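Local coordinates for conserved exported protein (Bacteroides fragilis, PDB 3CLW), which probably hydrolyses O-glycosidic bonds, although its substrate and exact function have not been established, at residues A[102-107]-A[168-173]; A[228-233]-A[249-254]; A[263-268]-A[302-307]. All blocks are in the same frame, centred on the assembly; numbering follows the deposited sequence. Where two conformers were deposited one is given.

Interaction 1. Residues A[102-107]-A[168-173]; sequences YDFTKQ and AQHFRE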
loop_
_atom_site.group_PDB
_atom_site.type_symbol
_atom_site.label_atom_id
_atom_site.label_comp_id
_atom_site.label_asym_id
_atom_site.label_seq_id
_atom_site.Cartn_x
_atom_site.Cartn_y
_atom_site.Cartn_z
ATOM N N TYR A 102 5.615 -12.463 -26.976
ATOM C CA TYR A 102 5.096 -12.496 -25.601
ATOM C C TYR A 102 5.045 -13.917 -25.101
ATOM O O TYR A 102 4.583 -14.813 -25.808
ATOM C CB TYR A 102 3.691 -11.896 -25.522
ATOM C CG TYR A 102 3.685 -10.397 -25.457
ATOM C CD1 TYR A 102 3.757 -9.628 -26.628
ATOM C CD2 TYR A 102 3.600 -9.744 -24.226
ATOM C CE1 TYR A 102 3.761 -8.249 -26.565
ATOM C CE2 TYR A 102 3.568 -8.380 -24.143
ATOM C CZ TYR A 102 3.664 -7.630 -25.326
ATOM O OH TYR A 102 3.670 -6.270 -25.269
ATOM N N ASP A 103 5.513 -14.105 -23.871
ATOM C CA ASP A 103 5.366 -15.378 -23.177
ATOM C C ASP A 103 4.634 -15.158 -21.853
ATOM O O ASP A 103 5.238 -14.760 -20.858
ATOM C CB ASP A 103 6.728 -16.063 -22.974
ATOM C CG ASP A 103 6.603 -17.495 -22.372
ATOM O OD1 ASP A 103 5.463 -17.914 -22.065
ATOM O OD2 ASP A 103 7.647 -18.190 -22.220
ATOM N N PHE A 104 3.323 -15.413 -21.856
ATOM C CA PHE A 104 2.529 -15.211 -20.649
ATOM C C PHE A 104 2.574 -16.386 -19.630
ATOM O O PHE A 104 1.881 -16.364 -18.597
ATOM C CB PHE A 104 1.087 -14.774 -20.993
ATOM C CG PHE A 104 0.986 -13.329 -21.418
ATOM C CD1 PHE A 104 1.328 -12.299 -20.535
ATOM C CD2 PHE A 104 0.559 -12.986 -22.709
ATOM C CE1 PHE A 104 1.243 -10.940 -20.943
ATOM C CE2 PHE A 104 0.453 -11.650 -23.099
ATOM C CZ PHE A 104 0.795 -10.630 -22.218
ATOM N N THR A 105 3.439 -17.367 -19.877
ATOM C CA THR A 105 3.614 -18.436 -18.888
ATOM C C THR A 105 4.643 -18.056 -17.843
ATOM O O THR A 105 4.826 -18.788 -16.906
ATOM C CB THR A 105 4.074 -19.776 -19.488
ATOM O OG1 THR A 105 5.436 -19.641 -19.896
ATOM C CG2 THR A 105 3.184 -20.239 -20.670
ATOM N N LYS A 106 5.320 -16.922 -18.013
ATOM C CA LYS A 106 6.288 -16.450 -17.032
ATOM C C LYS A 106 5.578 -15.797 -15.824
ATOM O O LYS A 106 4.371 -15.616 -15.854
ATOM C CB LYS A 106 7.251 -15.472 -17.713
ATOM C CG LYS A 106 8.019 -16.138 -18.893
ATOM C CD LYS A 106 8.846 -15.119 -19.660
ATOM C CE LYS A 106 10.004 -15.764 -20.485
ATOM N NZ LYS A 106 10.750 -14.625 -21.207
ATOM N N GLN A 107 6.323 -15.449 -14.768
ATOM C CA GLN A 107 5.719 -14.875 -13.554
ATOM C C GLN A 107 4.641 -15.821 -12.951
ATOM O O GLN A 107 3.612 -15.356 -12.425
ATOM C CB GLN A 107 5.159 -13.458 -13.830
ATOM C CG GLN A 107 6.265 -12.508 -14.384
ATOM C CD GLN A 107 6.034 -11.012 -14.111
ATOM O OE1 GLN A 107 5.863 -10.237 -15.040
ATOM N NE2 GLN A 107 6.076 -10.601 -12.840
ATOM N N ALA A 168 -1.940 -5.964 -18.951
ATOM C CA ALA A 168 -3.211 -5.781 -18.259
ATOM C C ALA A 168 -4.357 -6.409 -19.044
ATOM O O ALA A 168 -5.215 -7.089 -18.469
ATOM C CB ALA A 168 -3.521 -4.279 -17.964
ATOM N N GLN A 169 -4.370 -6.177 -20.346
ATOM C CA GLN A 169 -5.465 -6.696 -21.167
ATOM C C GLN A 169 -5.464 -8.205 -21.189
ATOM O O GLN A 169 -6.529 -8.813 -21.123
ATOM C CB GLN A 169 -5.425 -6.172 -22.593
ATOM C CG GLN A 169 -6.672 -6.550 -23.415
ATOM C CD GLN A 169 -6.686 -5.865 -24.809
ATOM O OE1 GLN A 169 -5.642 -5.449 -25.335
ATOM N NE2 GLN A 169 -7.863 -5.744 -25.389
ATOM N N HIS A 170 -4.286 -8.803 -21.303
ATOM C CA HIS A 170 -4.144 -10.265 -21.198
ATOM C C HIS A 170 -4.811 -10.805 -19.942
ATOM O O HIS A 170 -5.604 -11.728 -20.002
ATOM C CB HIS A 170 -2.690 -10.709 -21.189
ATOM C CG HIS A 170 -2.528 -12.152 -20.858
ATOM N ND1 HIS A 170 -2.661 -13.150 -21.804
ATOM C CD2 HIS A 170 -2.281 -12.777 -19.678
ATOM C CE1 HIS A 170 -2.517 -14.326 -21.213
ATOM N NE2 HIS A 170 -2.261 -14.125 -19.931
ATOM N N PHE A 171 -4.486 -10.214 -18.804
ATOM C CA PHE A 171 -5.042 -10.696 -17.546
ATOM C C PHE A 171 -6.534 -10.362 -17.379
ATOM O O PHE A 171 -7.282 -11.156 -16.775
ATOM C CB PHE A 171 -4.153 -10.286 -16.370
ATOM C CG PHE A 171 -2.857 -11.060 -16.336
ATOM C CD1 PHE A 171 -1.701 -10.535 -16.906
ATOM C CD2 PHE A 171 -2.833 -12.360 -15.833
ATOM C CE1 PHE A 171 -0.506 -11.261 -16.941
ATOM C CE2 PHE A 171 -1.640 -13.122 -15.833
ATOM C CZ PHE A 171 -0.467 -12.553 -16.402
ATOM N N ARG A 172 -6.987 -9.254 -17.993
ATOM C CA ARG A 172 -8.442 -8.991 -18.037
ATOM C C ARG A 172 -9.186 -10.075 -18.795
ATOM O O ARG A 172 -10.271 -10.511 -18.362
ATOM C CB ARG A 172 -8.791 -7.569 -18.553
ATOM C CG ARG A 172 -8.228 -6.443 -17.637
ATOM C CD ARG A 172 -8.698 -5.042 -18.022
ATOM N NE ARG A 172 -10.106 -4.913 -17.761
ATOM C CZ ARG A 172 -10.638 -4.554 -16.589
ATOM N NH1 ARG A 172 -9.887 -4.245 -15.536
ATOM N NH2 ARG A 172 -11.952 -4.503 -16.465
ATOM N N GLU A 173 -8.593 -10.521 -19.896
ATOM C CA GLU A 173 -9.194 -11.570 -20.759
ATOM C C GLU A 173 -9.163 -12.973 -20.110
ATOM O O GLU A 173 -9.847 -13.885 -20.552
ATOM C CB GLU A 173 -8.587 -11.537 -22.171
ATOM C CG GLU A 173 -8.964 -10.224 -22.947
ATOM C CD GLU A 173 -8.203 -10.041 -24.264
ATOM O OE1 GLU A 173 -7.227 -10.790 -24.528
ATOM O OE2 GLU A 173 -8.588 -9.136 -25.044
#
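The phenyl ring of Phe-104 and the imidazole of His-170 lie flat on one another, their centroids 3.8 Å apart and their planes only 9° from parallel. The two side chains run in opposite directions, so each ring also covers the other's stem: Phe-104 CB sits 3.8 Å from the imidazole centroid, and His-170 CB sits 3.9 Å from the phenyl centroid, each a CH-pi contact over a face. The closest atoms are Phe-104 CD2 and His-170 ND1, at 3.3 Å. With CG anti to the backbone N (chi1 171°), the histidine swings off helix 157-173 to present its face to the loop.

Phe-171 completes a small aromatic group. The edge of His-170 stands over the face of the Phe-171 ring, with CD2 above its centre, while Phe-171 CE1 approaches Phe-104 CD1 obliquely at 4.2 Å. Deeper in, Phe-171 packs on Met-114 and Val-178.

The loop holds Phe-104 in a type I turn from Asp-103 to Lys-106. Asp-103 OD1 closes an Asx turn by accepting Thr-105 N at 3.0 Å, and it takes Thr-105 OG1 at 2.8 Å from the same face of its carboxylate. The carbonyl of Phe-104 is bonded to Gln-111 of helix 108-119.

No hydrogen bond crosses between the segments, so dispersion and ring electrostatics must carry the contact. Histidine suits this place because its flat ring can stack like a phenyl and yet tolerate the partial exposure of this position; were it protonated, the stack would probably gain some cation-pi character.

Interaction 2. Residues A[228-233]-A[249-254]; sequences LIPEVG and DDIIHS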
loop_
_atom_site.group_PDB
_atom_site.type_symbol
_atom_site.label_atom_id
_atom_site.label_comp_id
_atom_site.label_asym_id
_atom_site.label_seq_id
_atom_site.Cartn_x
_atom_site.Cartn_y
_atom_site.Cartn_z
ATOM N N LEU A 228 -1.983 5.386 -12.534
ATOM C CA LEU A 228 -1.650 5.913 -11.215
ATOM C C LEU A 228 -0.198 6.351 -11.136
ATOM O O LEU A 228 0.707 5.570 -11.446
ATOM C CB LEU A 228 -1.937 4.871 -10.105
ATOM C CG LEU A 228 -1.588 5.345 -8.676
ATOM C CD1 LEU A 228 -2.430 6.559 -8.233
ATOM C CD2 LEU A 228 -1.650 4.227 -7.625
ATOM N N ILE A 229 0.005 7.594 -10.690
ATOM C CA ILE A 229 1.336 8.172 -10.493
ATOM C C ILE A 229 1.283 8.996 -9.214
ATOM O O ILE A 229 0.211 9.267 -8.725
ATOM C CB ILE A 229 1.755 9.054 -11.743
ATOM C CG1 ILE A 229 0.746 10.186 -11.963
ATOM C CG2 ILE A 229 1.853 8.179 -13.003
ATOM C CD1 ILE A 229 1.303 11.407 -12.641
ATOM N N PRO A 230 2.429 9.486 -8.708
ATOM C CA PRO A 230 3.813 9.219 -9.125
ATOM C C PRO A 230 4.591 8.203 -8.304
ATOM O O PRO A 230 5.732 7.893 -8.663
ATOM C CB PRO A 230 4.465 10.592 -8.993
ATOM C CG PRO A 230 3.743 11.195 -7.801
ATOM C CD PRO A 230 2.356 10.614 -7.753
ATOM N N GLU A 231 4.019 7.705 -7.205
ATOM C CA GLU A 231 4.728 6.722 -6.352
ATOM C C GLU A 231 6.062 7.268 -5.839
ATOM O O GLU A 231 7.073 6.529 -5.755
ATOM C CB GLU A 231 4.978 5.392 -7.090
ATOM C CG GLU A 231 3.751 4.787 -7.733
ATOM C CD GLU A 231 3.005 3.803 -6.827
ATOM O OE1 GLU A 231 2.160 3.044 -7.370
ATOM O OE2 GLU A 231 3.258 3.781 -5.590
ATOM N N VAL A 232 6.070 8.555 -5.492
ATOM C CA VAL A 232 7.281 9.149 -4.892
ATOM C C VAL A 232 7.680 8.482 -3.554
ATOM O O VAL A 232 6.827 8.172 -2.718
ATOM C CB VAL A 232 7.213 10.727 -4.758
ATOM C CG1 VAL A 232 7.448 11.418 -6.155
ATOM C CG2 VAL A 232 5.942 11.201 -4.103
ATOM N N GLY A 233 8.976 8.276 -3.364
ATOM C CA GLY A 233 9.459 7.571 -2.178
ATOM C C GLY A 233 9.248 8.267 -0.851
ATOM O O GLY A 233 9.247 7.634 0.203
ATOM N N ASP A 249 9.932 16.765 -7.915
ATOM C CA ASP A 249 9.230 17.313 -6.770
ATOM C C ASP A 249 8.063 18.143 -7.280
ATOM O O ASP A 249 7.729 18.104 -8.480
ATOM C CB ASP A 249 10.164 18.140 -5.870
ATOM C CG ASP A 249 10.652 19.435 -6.540
ATOM O OD1 ASP A 249 11.269 20.259 -5.826
ATOM O OD2 ASP A 249 10.432 19.620 -7.768
ATOM N N ASP A 250 7.428 18.863 -6.365
ATOM C CA ASP A 250 6.301 19.738 -6.698
ATOM C C ASP A 250 5.177 19.024 -7.447
ATOM O O ASP A 250 4.480 19.634 -8.282
ATOM C CB ASP A 250 6.796 20.969 -7.488
ATOM C CG ASP A 250 5.762 22.068 -7.554
ATOM O OD1 ASP A 250 5.109 22.304 -6.520
ATOM O OD2 ASP A 250 5.585 22.674 -8.654
ATOM N N ILE A 251 5.005 17.729 -7.146
ATOM C CA ILE A 251 4.034 16.875 -7.839
ATOM C C ILE A 251 2.607 17.439 -7.804
ATOM O O ILE A 251 1.946 17.524 -8.836
ATOM C CB ILE A 251 4.046 15.394 -7.304
ATOM C CG1 ILE A 251 5.400 14.710 -7.589
ATOM C CG2 ILE A 251 2.851 14.596 -7.842
ATOM C CD1 ILE A 251 5.788 14.538 -9.080
ATOM N N ILE A 252 2.126 17.823 -6.631
ATOM C CA ILE A 252 0.751 18.278 -6.555
ATOM C C ILE A 252 0.462 19.458 -7.507
ATOM O O ILE A 252 -0.447 19.375 -8.326
ATOM C CB ILE A 252 0.300 18.569 -5.098
ATOM C CG1 ILE A 252 0.325 17.252 -4.272
ATOM C CG2 ILE A 252 -1.083 19.207 -5.104
ATOM C CD1 ILE A 252 0.170 17.412 -2.736
ATOM N N HIS A 253 1.246 20.536 -7.419
ATOM C CA HIS A 253 0.927 21.755 -8.169
ATOM C C HIS A 253 1.280 21.641 -9.640
ATOM O O HIS A 253 0.535 22.126 -10.505
ATOM C CB HIS A 253 1.557 23.009 -7.541
ATOM C CG HIS A 253 0.815 23.508 -6.341
ATOM N ND1 HIS A 253 -0.254 24.373 -6.431
ATOM C CD2 HIS A 253 0.965 23.239 -5.022
ATOM C CE1 HIS A 253 -0.707 24.646 -5.222
ATOM N NE2 HIS A 253 0.014 23.967 -4.349
ATOM N N SER A 254 2.391 20.975 -9.913
ATOM C CA SER A 254 2.890 20.874 -11.267
ATOM C C SER A 254 2.111 19.866 -12.113
ATOM O O SER A 254 1.971 20.057 -13.317
ATOM C CB SER A 254 4.360 20.511 -11.236
ATOM O OG SER A 254 4.829 20.314 -12.544
#
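Glu-231, set between the two residues of strand 226-232 that touch Ile-251, has both carboxylate oxygens gripped twice. OE1 meets Arg-69 in a salt bridge and Ser-182 in a hydrogen bond, while OE2 is bonded to Ser-311 and His-277. These partners sit on or just beyond four other strands, two of them not adjacent to strand 226-232, so the acid is tied across the barrel, whereas Pro-230 and Val-232 face outward to the helix layer.

There they receive Ile-251, the first residue of helix 251-256. Its CG2 presses on the proline ring, 3.5 Å from Pro-230 CG and 4.0 Å from Pro-230 CD. The longer branch also lies on the ring, with Ile-251 CG1 3.9 Å from Pro-230 CG, and from there CG1 reaches Val-232 CG1 at 4.1 Å. A chi1 of -64° sets CG2 anti to the backbone N and CG1 anti to the carbonyl carbon, and both thereby bear on the proline. The isoleucine runs alongside both residues in the opposite sense, without meeting either head-on.

A cis peptide bond precedes Pro-230, and Ile-229 before it likewise packs outward, on Val-211 and Met-255. Lys-204 and Leu-207 of helix 204-221 flank the contact.

Three buried aliphatic side chains meet here by van der Waals packing alone. A branched isoleucine suits the spot, since its two arms both bear on the rigid ring and the longer one also meets the branched valine. The strand thus shows two chemistries, a polar grip inside the barrel and a hydrocarbon seam beneath the helix.

Interaction 3. Residues A[263-268]-A[302-307]; sequences SVLKFK and NGHNTK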
loop_
_atom_site.group_PDB
_atom_site.type_symbol
_atom_site.label_atom_id
_atom_site.label_comp_id
_atom_site.label_asym_id
_atom_site.label_seq_id
_atom_site.Cartn_x
_atom_site.Cartn_y
_atom_site.Cartn_z
ATOM N N SER A 263 0.644 19.305 -16.021
ATOM C CA SER A 263 -0.686 18.899 -15.587
ATOM C C SER A 263 -1.148 17.686 -16.386
ATOM O O SER A 263 -1.096 17.700 -17.621
ATOM C CB SER A 263 -1.705 20.043 -15.711
ATOM O OG SER A 263 -2.969 19.666 -15.170
ATOM N N VAL A 264 -1.591 16.644 -15.667
ATOM C CA VAL A 264 -2.073 15.399 -16.293
ATOM C C VAL A 264 -3.588 15.261 -16.189
ATOM O O VAL A 264 -4.173 14.305 -16.694
ATOM C CB VAL A 264 -1.363 14.152 -15.694
ATOM C CG1 VAL A 264 0.113 14.168 -16.059
ATOM C CG2 VAL A 264 -1.544 14.056 -14.155
ATOM N N LEU A 265 -4.221 16.247 -15.561
ATOM C CA LEU A 265 -5.646 16.200 -15.210
ATOM C C LEU A 265 -6.543 15.971 -16.426
ATOM O O LEU A 265 -7.578 15.331 -16.317
ATOM C CB LEU A 265 -6.067 17.483 -14.458
ATOM C CG LEU A 265 -5.525 17.753 -13.032
ATOM C CD1 LEU A 265 -6.114 19.064 -12.485
ATOM C CD2 LEU A 265 -5.769 16.581 -12.027
ATOM N N LYS A 266 -6.098 16.454 -17.580
ATOM C CA LYS A 266 -6.809 16.349 -18.850
ATOM C C LYS A 266 -6.919 14.938 -19.426
ATOM O O LYS A 266 -7.780 14.673 -20.269
ATOM C CB LYS A 266 -6.110 17.229 -19.887
ATOM C CG LYS A 266 -4.646 16.821 -20.183
ATOM C CD LYS A 266 -3.914 17.946 -20.931
ATOM C CE LYS A 266 -2.494 17.532 -21.315
ATOM N NZ LYS A 266 -1.672 18.621 -21.960
ATOM N N PHE A 267 -6.011 14.047 -19.031
ATOM C CA PHE A 267 -5.986 12.713 -19.603
ATOM C C PHE A 267 -7.157 11.889 -19.093
ATOM O O PHE A 267 -7.340 11.727 -17.894
ATOM C CB PHE A 267 -4.644 12.052 -19.361
ATOM C CG PHE A 267 -3.510 12.706 -20.120
ATOM C CD1 PHE A 267 -3.430 12.607 -21.515
ATOM C CD2 PHE A 267 -2.553 13.451 -19.455
ATOM C CE1 PHE A 267 -2.386 13.227 -22.224
ATOM C CE2 PHE A 267 -1.505 14.058 -20.162
ATOM C CZ PHE A 267 -1.426 13.937 -21.539
ATOM N N LYS A 268 -7.973 11.448 -20.040
ATOM C CA LYS A 268 -9.190 10.645 -19.826
ATOM C C LYS A 268 -8.941 9.403 -18.942
ATOM O O LYS A 268 -9.764 9.051 -18.104
ATOM C CB LYS A 268 -9.688 10.207 -21.212
ATOM C CG LYS A 268 -10.964 9.392 -21.283
ATOM C CD LYS A 268 -11.061 8.650 -22.637
ATOM C CE LYS A 268 -12.350 7.766 -22.724
ATOM N NZ LYS A 268 -12.305 6.625 -23.768
ATOM N N ASN A 302 -7.230 21.895 -5.332
ATOM C CA ASN A 302 -7.047 21.785 -6.789
ATOM C C ASN A 302 -8.353 21.874 -7.596
ATOM O O ASN A 302 -8.336 21.955 -8.833
ATOM C CB ASN A 302 -6.209 20.532 -7.142
ATOM C CG ASN A 302 -7.040 19.264 -7.329
ATOM O OD1 ASN A 302 -8.139 19.136 -6.820
ATOM N ND2 ASN A 302 -6.502 18.329 -8.093
ATOM N N GLY A 303 -9.483 21.839 -6.888
ATOM C CA GLY A 303 -10.792 22.037 -7.510
ATOM C C GLY A 303 -11.234 20.865 -8.365
ATOM O O GLY A 303 -12.109 20.999 -9.228
ATOM N N HIS A 304 -10.632 19.701 -8.108
ATOM C CA HIS A 304 -10.832 18.532 -8.967
ATOM C C HIS A 304 -11.256 17.240 -8.264
ATOM O O HIS A 304 -11.485 16.206 -8.931
ATOM C CB HIS A 304 -9.574 18.298 -9.777
ATOM C CG HIS A 304 -9.749 18.579 -11.224
ATOM N ND1 HIS A 304 -9.576 19.840 -11.767
ATOM C CD2 HIS A 304 -10.078 17.760 -12.250
ATOM C CE1 HIS A 304 -9.787 19.780 -13.072
ATOM N NE2 HIS A 304 -10.092 18.528 -13.389
ATOM N N ASN A 305 -11.360 17.321 -6.933
ATOM C CA ASN A 305 -11.761 16.185 -6.104
ATOM C C ASN A 305 -10.761 15.017 -6.257
ATOM O O ASN A 305 -11.150 13.855 -6.295
ATOM C CB ASN A 305 -13.202 15.748 -6.437
ATOM C CG ASN A 305 -13.898 15.033 -5.275
ATOM O OD1 ASN A 305 -13.625 15.301 -4.102
ATOM N ND2 ASN A 305 -14.827 14.141 -5.603
ATOM N N THR A 306 -9.479 15.343 -6.347
ATOM C CA THR A 306 -8.431 14.354 -6.526
ATOM C C THR A 306 -8.241 13.573 -5.250
ATOM O O THR A 306 -8.173 14.141 -4.180
ATOM C CB THR A 306 -7.131 15.025 -6.993
ATOM O OG1 THR A 306 -7.410 15.684 -8.231
ATOM C CG2 THR A 306 -5.980 14.012 -7.194
ATOM N N LYS A 307 -8.201 12.254 -5.383
ATOM C CA LYS A 307 -7.895 11.366 -4.256
ATOM C C LYS A 307 -6.395 11.333 -3.881
ATOM O O LYS A 307 -5.513 11.713 -4.660
ATOM C CB LYS A 307 -8.404 9.956 -4.551
ATOM C CG LYS A 307 -9.919 9.792 -4.496
ATOM C CD LYS A 307 -10.306 8.435 -4.968
ATOM C CE LYS A 307 -11.774 8.186 -4.716
ATOM N NZ LYS A 307 -12.180 6.804 -5.115
#
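Leu-265 lays one methyl on the imidazole of His-304, CD1 standing 3.8 Å from the ring centroid and 15° off the normal, a CH-pi contact over the face. The other methyl, Leu-265 CD2, faces a polar pair, 4.2 Å from Thr-306 OG1 and 4.4 Å from Asn-302 ND2. A forked aliphatic chain suits this place, for its two arms serve a ring and the base of a turn at once.

Asn-302 positions these partners. Its OD1 accepts His-304 N at 2.9 Å, from well above the carbonyl plane, making an Asx turn across Gly-303, whose positive phi of 72° suits a residue without a side chain. From the nitrogen end of the same amide, ND2 donates to Thr-306 OG1 at 2.8 Å, nearly in the amide plane. Each has a second partner: Asn-302 ND2 bonds Phe-256 O, and Thr-306 OG1 bonds Asn-272 OD1.

Leu-265 projects from a type I turn, closed by Phe-267 N bonding Val-264 O at 3.0 Å. The contact joins two helix-to-strand loops at the N-terminal ends of adjacent strands, one running from helix 251-256 into strand 270-276, the other from helix 285-300 into strand 307-310, with Phe-256 packing on both Leu-265 and Thr-306.

In the fold
All three contacts belong to the part of the chain with the TIM-barrel fold of glycoside hydrolase family 30, and they follow one another along the chain without overlap. Interaction 1 stands apart, its centre 29 Å from that of interaction 2 and 30 Å from that of interaction 3; it packs a loop leading into helix 108-119 on helix 157-173. Interactions 2 and 3 are neighbours, 13 Å between centres, and touch where Ile-229 CD1 meets Val-264 CG2 at 4.2 Å. Helix 251-256 links them: it packs on strand 226-232, then leads through 263-268 into strand 270-276. Interactions 2 and 3 thus join consecutive parts of one side of the barrel, away from interaction 1.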